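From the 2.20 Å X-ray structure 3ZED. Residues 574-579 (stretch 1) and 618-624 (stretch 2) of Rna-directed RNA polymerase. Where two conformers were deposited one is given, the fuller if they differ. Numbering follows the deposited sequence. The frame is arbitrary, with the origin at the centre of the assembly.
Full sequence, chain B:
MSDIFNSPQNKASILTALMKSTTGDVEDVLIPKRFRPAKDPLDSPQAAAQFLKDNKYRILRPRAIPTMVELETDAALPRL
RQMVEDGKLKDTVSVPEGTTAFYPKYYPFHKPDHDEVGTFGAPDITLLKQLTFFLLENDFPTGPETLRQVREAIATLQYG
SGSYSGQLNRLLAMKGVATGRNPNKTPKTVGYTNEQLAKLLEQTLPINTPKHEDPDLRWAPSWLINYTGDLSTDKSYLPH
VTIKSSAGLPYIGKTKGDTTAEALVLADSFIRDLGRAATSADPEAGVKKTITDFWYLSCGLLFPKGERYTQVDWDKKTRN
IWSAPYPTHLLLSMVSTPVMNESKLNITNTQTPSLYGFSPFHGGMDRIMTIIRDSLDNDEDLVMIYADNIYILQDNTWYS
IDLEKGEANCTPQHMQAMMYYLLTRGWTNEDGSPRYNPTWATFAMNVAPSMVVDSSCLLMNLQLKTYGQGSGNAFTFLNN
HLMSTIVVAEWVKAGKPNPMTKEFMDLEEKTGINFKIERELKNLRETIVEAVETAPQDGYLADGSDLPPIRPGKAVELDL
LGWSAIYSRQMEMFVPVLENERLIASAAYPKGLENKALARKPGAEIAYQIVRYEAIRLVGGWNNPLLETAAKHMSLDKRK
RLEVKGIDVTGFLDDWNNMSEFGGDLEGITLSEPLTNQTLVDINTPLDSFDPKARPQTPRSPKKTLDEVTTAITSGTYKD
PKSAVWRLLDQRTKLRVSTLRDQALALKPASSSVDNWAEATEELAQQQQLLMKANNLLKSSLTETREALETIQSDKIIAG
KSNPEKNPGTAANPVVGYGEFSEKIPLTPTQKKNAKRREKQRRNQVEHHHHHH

Stretch 1 (574-579) FVPVLE
Stretch 2 618-624: LVGGWNN

Residues 574-578 form the end of an extended strand, with phi/psi -83/140 at Phe574, -126/153 at Val575, -83/149 at Pro576, -134/136 at Val577 and -57/134 at Leu578. They pack against the last part of a helix that is already under way at Leu618 and includes a wide pi-type turn over 618-621. The register is set by Val577 and Gly620, whose CA atoms lie 4.3 Å apart.

One direct hydrogen bond joins the stretches: Leu578 N donates to Val619 O at 2.8 Å, with an angle of 156° at the hydrogen. The same oxygen receives a CA-H...O contact from Val577 CA at 3.6 Å.

The hollow lies at Gly620, phi/psi 156/-9. The strand fills it: Val577 CB sits 4.1 Å from Gly620 CA. A CB on Gly620 would point toward the strand and clash with Leu578 N at 2.9 Å. It would also jam against the carbonyl oxygen of Val619, so the backbone angles alone call for glycine.

Apolar side chains pack on both sides of this point. The CA-to-CB bond of Leu578 points toward the helix; with chi1 t and chi2 p, its CD2 lies 4.1 Å from Val619 CG2; Val619 is m. Trp622 (chi1 62°, p; chi2 -93°) starts sideways, but its ring end comes nearer the strand. Val577, rotamer m, places CG1 3.8 Å from Trp622 CZ2. Val575, also m, meets the ring at its edge, CG2 to Trp622 CZ2 4.2 Å.

A water fills the gap between polar groups. It donates to Pro576 O (2.9 Å) and Leu618 O (2.7 Å) and accepts from Trp622 NE1 (3.0 Å).

Beyond the glycine the chain makes a type I turn from Gly621 to Asn624, closed by Asn624 N to Gly621 O at 2.8 Å. Asn623 N also bonds Gly620 O at 3.2 Å. Together the stretches bury 254 Å².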

# COMPACT_ATOMS: atom_id res chain seq x y z
N PHE B 574 19.61 -2.30 20.20
CA PHE B 574 18.84 -3.30 19.50
C PHE B 574 18.93 -3.01 18.01
O PHE B 574 18.92 -1.84 17.59
CB PHE B 574 17.38 -3.31 19.96
CG PHE B 574 17.21 -3.93 21.32
CD1 PHE B 574 17.00 -5.29 21.46
CD2 PHE B 574 17.24 -3.14 22.46
CE1 PHE B 574 16.83 -5.86 22.73
CE2 PHE B 574 17.10 -3.71 23.72
CZ PHE B 574 16.89 -5.07 23.85
N VAL B 575 19.06 -4.08 17.23
CA VAL B 575 19.16 -4.00 15.77
C VAL B 575 18.07 -4.91 15.16
O VAL B 575 17.68 -5.88 15.82
CB VAL B 575 20.58 -4.35 15.25
CG1 VAL B 575 21.61 -3.35 15.77
CG2 VAL B 575 20.98 -5.79 15.62
N PRO B 576 17.56 -4.65 13.94
CA PRO B 576 16.54 -5.55 13.40
C PRO B 576 17.12 -6.80 12.74
O PRO B 576 18.19 -6.78 12.14
CB PRO B 576 15.84 -4.69 12.36
CG PRO B 576 16.91 -3.77 11.85
CD PRO B 576 17.85 -3.53 13.01
N VAL B 577 16.35 -7.87 12.82
CA VAL B 577 16.57 -9.11 12.10
C VAL B 577 15.20 -9.50 11.53
O VAL B 577 14.15 -9.41 12.24
CB VAL B 577 17.26 -10.28 12.86
CG1 VAL B 577 18.68 -9.91 13.27
CG2 VAL B 577 16.44 -10.79 14.05
N LEU B 578 15.19 -9.92 10.27
CA LEU B 578 13.94 -10.32 9.63
C LEU B 578 13.30 -11.43 10.44
O LEU B 578 14.03 -12.35 10.84
CB LEU B 578 14.21 -10.78 8.18
CG LEU B 578 12.95 -11.05 7.35
CD1 LEU B 578 12.14 -9.74 7.13
CD2 LEU B 578 13.33 -11.65 6.03
N GLU B 579 11.97 -11.34 10.70
CA GLU B 579 11.22 -12.38 11.42
C GLU B 579 11.59 -13.74 10.83
O GLU B 579 11.62 -13.88 9.60
CB GLU B 579 9.71 -12.12 11.32
CG GLU B 579 8.95 -12.56 12.57
CD GLU B 579 9.19 -11.74 13.82
OE1 GLU B 579 9.68 -10.59 13.71
OE2 GLU B 579 8.94 -12.26 14.93
N LEU B 618 22.24 -10.02 5.00
CA LEU B 618 22.02 -8.65 5.46
C LEU B 618 20.78 -8.46 6.32
O LEU B 618 20.83 -7.75 7.33
CB LEU B 618 21.88 -7.70 4.27
CG LEU B 618 23.11 -7.13 3.63
CD1 LEU B 618 22.74 -6.50 2.32
CD2 LEU B 618 23.72 -6.09 4.50
N VAL B 619 19.66 -9.01 5.87
CA VAL B 619 18.38 -8.81 6.54
C VAL B 619 18.25 -9.60 7.83
O VAL B 619 17.34 -9.32 8.60
CB VAL B 619 17.17 -9.06 5.60
CG1 VAL B 619 17.16 -8.01 4.49
CG2 VAL B 619 17.17 -10.48 5.03
N GLY B 620 19.15 -10.55 8.08
CA GLY B 620 19.09 -11.30 9.34
C GLY B 620 19.72 -12.67 9.37
O GLY B 620 19.82 -13.27 10.44
N GLY B 621 20.12 -13.17 8.21
CA GLY B 621 20.75 -14.48 8.09
C GLY B 621 22.11 -14.49 8.73
O GLY B 621 22.56 -15.53 9.23
N TRP B 622 22.75 -13.28 8.80
CA TRP B 622 24.04 -13.12 9.45
C TRP B 622 24.01 -13.66 10.87
O TRP B 622 25.03 -14.08 11.36
CB TRP B 622 24.50 -11.64 9.47
CG TRP B 622 23.60 -10.70 10.22
CD1 TRP B 622 22.59 -9.96 9.70
CD2 TRP B 622 23.64 -10.40 11.63
NE1 TRP B 622 21.97 -9.24 10.70
CE2 TRP B 622 22.60 -9.47 11.89
CE3 TRP B 622 24.45 -10.81 12.70
CZ2 TRP B 622 22.37 -8.95 13.17
CZ3 TRP B 622 24.22 -10.29 13.96
CH2 TRP B 622 23.18 -9.38 14.19
N ASN B 623 22.83 -13.60 11.54
CA ASN B 623 22.68 -14.00 12.93
C ASN B 623 22.22 -15.46 13.07
O ASN B 623 21.99 -15.91 14.18
CB ASN B 623 21.73 -13.05 13.69
CG ASN B 623 21.99 -13.02 15.17
OD1 ASN B 623 23.13 -13.07 15.62
ND2 ASN B 623 20.95 -13.02 15.97
N ASN B 624 22.11 -16.20 11.95
CA ASN B 624 21.76 -17.63 11.97
C ASN B 624 23.04 -18.38 11.57
O ASN B 624 23.43 -18.27 10.40
CB ASN B 624 20.58 -17.92 11.05
CG ASN B 624 20.11 -19.35 11.11
OD1 ASN B 624 20.86 -20.30 10.87
ND2 ASN B 624 18.84 -19.52 11.36
O HOH W 1 19.87 -7.29 9.80